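Local coordinates for lipase (Pelosinus fermentans, PDB 5AH0), which probably hydrolyses ester bonds as a zinc-binding lipase of the alpha/beta-hydrolase clan, and also degrades the polyester poly(butylene adipate-co-terephthalate), at residues A[200-205]-A[220-225]. Sequence-based numbering, arbitrary orientation.
Sequences FKLDQW and NRVFNS
Phe200, Leu202, Val222 and Phe223 form a small, buried apolar contact between a loop, 200-205, and the last turn of helix 215-223. No hydrogen bond joins the two segments. One part of the contact is an offset edge-to-face (T-shaped) aromatic pair. Phe223 turns its edge toward the face of Phe200, with ring centroids 5.3 Å apart and planes at 83°. The closest approach is Phe223 CE2 to Phe200 CE1, at 3.5 Å. Phe223 CZ lies 3.8 Å from the same Phe200 CE1. CB of Phe200 already points toward the helix, and with CG anti to the carbonyl carbon (chi1 -67°) the ring continues that way. Across the ring from CE1, Phe200 CD2 meets Val222 CG2 at 3.9 Å. The second methyl of Val222, CG1, meets Leu202 CD1, also at 3.9 Å. On its own segment, CG1 also lies over one face of the Phe223 ring, toward the rim. Both segments lie, with helix 173-190, in the long connection between the adjacent parallel strands 153-159 and 258-265 of what is, from its clan, an alpha/beta-hydrolase fold. Helix 173-190 adds to the cluster, with Val183 against Phe200 and with Phe175 and Ala179 against Phe223. With an alanine at Phe200, the Phe223 edge would probably lose the ring it packs on, and Val222 CG2 its neighbour. The Leu202 side chain is about 9 Å from the bound zinc ion. Further along the same loop, Gln204 NE2 hydrogen-bonds OD2 of the zinc ligand Asp56, and the Trp205 ring meets another ligand, His82, edge-to-face.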
loop_
_atom_site.group_PDB
_atom_site.type_symbol
_atom_site.label_atom_id
_atom_site.label_comp_id
_atom_site.label_asym_id
_atom_site.label_seq_id
_atom_site.Cartn_x
_atom_site.Cartn_y
_atom_site.Cartn_z
ATOM N N PHE A 200 6.911 9.472 9.619
ATOM C CA PHE A 200 5.858 8.479 9.792
ATOM C C PHE A 200 4.473 9.037 9.529
ATOM O O PHE A 200 3.509 8.273 9.384
ATOM C CB PHE A 200 5.941 7.853 11.180
ATOM C CG PHE A 200 7.170 7.018 11.364
ATOM C CD1 PHE A 200 7.251 5.759 10.791
ATOM C CD2 PHE A 200 8.247 7.488 12.094
ATOM C CE1 PHE A 200 8.384 4.986 10.939
ATOM C CE2 PHE A 200 9.381 6.719 12.253
ATOM C CZ PHE A 200 9.452 5.468 11.668
ATOM N N LYS A 201 4.392 10.363 9.433
ATOM C CA LYS A 201 3.152 11.049 9.092
ATOM C C LYS A 201 2.016 10.632 10.019
ATOM O O LYS A 201 0.977 10.140 9.571
ATOM C CB LYS A 201 2.789 10.780 7.629
ATOM C CG LYS A 201 3.871 11.196 6.650
ATOM C CD LYS A 201 3.713 10.484 5.317
ATOM C CE LYS A 201 5.044 10.371 4.576
ATOM N NZ LYS A 201 5.206 9.014 3.921
ATOM N N LEU A 202 2.240 10.792 11.317
ATOM C CA LEU A 202 1.212 10.482 12.303
ATOM C C LEU A 202 0.801 11.725 13.072
ATOM O O LEU A 202 0.656 11.691 14.291
ATOM C CB LEU A 202 1.709 9.398 13.258
ATOM C CG LEU A 202 2.051 8.118 12.492
ATOM C CD1 LEU A 202 2.836 7.137 13.333
ATOM C CD2 LEU A 202 0.772 7.484 11.996
ATOM N N ASP A 203 0.594 12.823 12.353
ATOM C CA ASP A 203 0.286 14.093 13.006
ATOM C C ASP A 203 -1.150 14.105 13.530
ATOM O O ASP A 203 -1.472 14.852 14.456
ATOM C CB ASP A 203 0.515 15.266 12.052
ATOM C CG ASP A 203 1.868 15.199 11.348
ATOM O OD1 ASP A 203 2.724 14.376 11.746
ATOM O OD2 ASP A 203 2.081 15.989 10.403
ATOM N N GLN A 204 -2.007 13.257 12.962
ATOM C CA GLN A 204 -3.377 13.135 13.447
ATOM C C GLN A 204 -3.415 12.372 14.769
ATOM O O GLN A 204 -4.485 12.166 15.353
ATOM C CB GLN A 204 -4.269 12.444 12.413
ATOM C CG GLN A 204 -4.109 10.942 12.324
ATOM C CD GLN A 204 -2.997 10.520 11.369
ATOM O OE1 GLN A 204 -1.955 11.176 11.269
ATOM N NE2 GLN A 204 -3.222 9.419 10.653
ATOM N N TRP A 205 -2.239 11.958 15.233
ATOM C CA TRP A 205 -2.086 11.362 16.556
ATOM C C TRP A 205 -1.143 12.186 17.427
ATOM O O TRP A 205 -0.783 11.772 18.521
ATOM C CB TRP A 205 -1.552 9.940 16.457
ATOM C CG TRP A 205 -2.355 9.006 15.606
ATOM C CD1 TRP A 205 -2.121 8.676 14.300
ATOM C CD2 TRP A 205 -3.516 8.268 16.005
ATOM N NE1 TRP A 205 -3.062 7.771 13.863
ATOM C CE2 TRP A 205 -3.934 7.510 14.890
ATOM C CE3 TRP A 205 -4.245 8.176 17.195
ATOM C CZ2 TRP A 205 -5.047 6.668 14.934
ATOM C CZ3 TRP A 205 -5.353 7.339 17.235
ATOM C CH2 TRP A 205 -5.742 6.598 16.111
ATOM N N ASN A 220 11.803 5.211 17.816
ATOM C CA ASN A 220 11.472 4.498 19.048
ATOM C C ASN A 220 10.251 5.070 19.754
ATOM O O ASN A 220 9.414 4.321 20.247
ATOM C CB ASN A 220 12.669 4.471 20.002
ATOM C CG ASN A 220 13.721 3.473 19.572
ATOM O OD1 ASN A 220 13.410 2.475 18.914
ATOM N ND2 ASN A 220 14.970 3.722 19.947
ATOM N N ARG A 221 10.146 6.392 19.810
ATOM C CA ARG A 221 9.014 7.011 20.490
ATOM C C ARG A 221 7.704 6.648 19.781
ATOM O O ARG A 221 6.688 6.414 20.431
ATOM C CB ARG A 221 9.190 8.532 20.557
ATOM C CG ARG A 221 8.028 9.285 21.217
ATOM C CD ARG A 221 8.412 10.726 21.542
ATOM N NE ARG A 221 8.708 11.504 20.338
ATOM C CZ ARG A 221 7.799 12.147 19.606
ATOM N NH1 ARG A 221 6.517 12.127 19.955
ATOM N NH2 ARG A 221 8.179 12.824 18.528
ATOM N N VAL A 222 7.739 6.545 18.456
ATOM C CA VAL A 222 6.541 6.185 17.701
ATOM C C VAL A 222 6.025 4.782 18.018
ATOM O O VAL A 222 4.835 4.601 18.282
ATOM C CB VAL A 222 6.795 6.270 16.185
ATOM C CG1 VAL A 222 5.709 5.516 15.404
ATOM C CG2 VAL A 222 6.907 7.728 15.743
ATOM N N PHE A 223 6.923 3.798 18.012
ATOM C CA PHE A 223 6.523 2.395 18.150
ATOM C C PHE A 223 6.549 1.892 19.601
ATOM O O PHE A 223 6.237 0.731 19.877
ATOM C CB PHE A 223 7.404 1.526 17.252
ATOM C CG PHE A 223 7.198 1.789 15.787
ATOM C CD1 PHE A 223 6.140 1.204 15.105
ATOM C CD2 PHE A 223 8.028 2.657 15.104
ATOM C CE1 PHE A 223 5.932 1.457 13.766
ATOM C CE2 PHE A 223 7.826 2.916 13.757
ATOM C CZ PHE A 223 6.776 2.315 13.087
ATOM N N ASN A 224 6.914 2.767 20.527
ATOM C CA ASN A 224 6.786 2.456 21.944
ATOM C C ASN A 224 5.569 3.170 22.507
ATOM O O ASN A 224 5.380 3.243 23.716
ATOM C CB ASN A 224 8.045 2.847 22.718
ATOM C CG ASN A 224 9.271 2.081 22.262
ATOM O OD1 ASN A 224 9.223 1.306 21.298
ATOM N ND2 ASN A 224 10.386 2.303 22.946
ATOM N N SER A 225 4.757 3.722 21.613
ATOM C CA SER A 225 3.541 4.415 22.009
ATOM C C SER A 225 2.432 3.452 22.427
ATOM O O SER A 225 2.374 2.310 21.973
ATOM C CB SER A 225 3.050 5.305 20.875
ATOM O OG SER A 225 1.785 5.840 21.195
#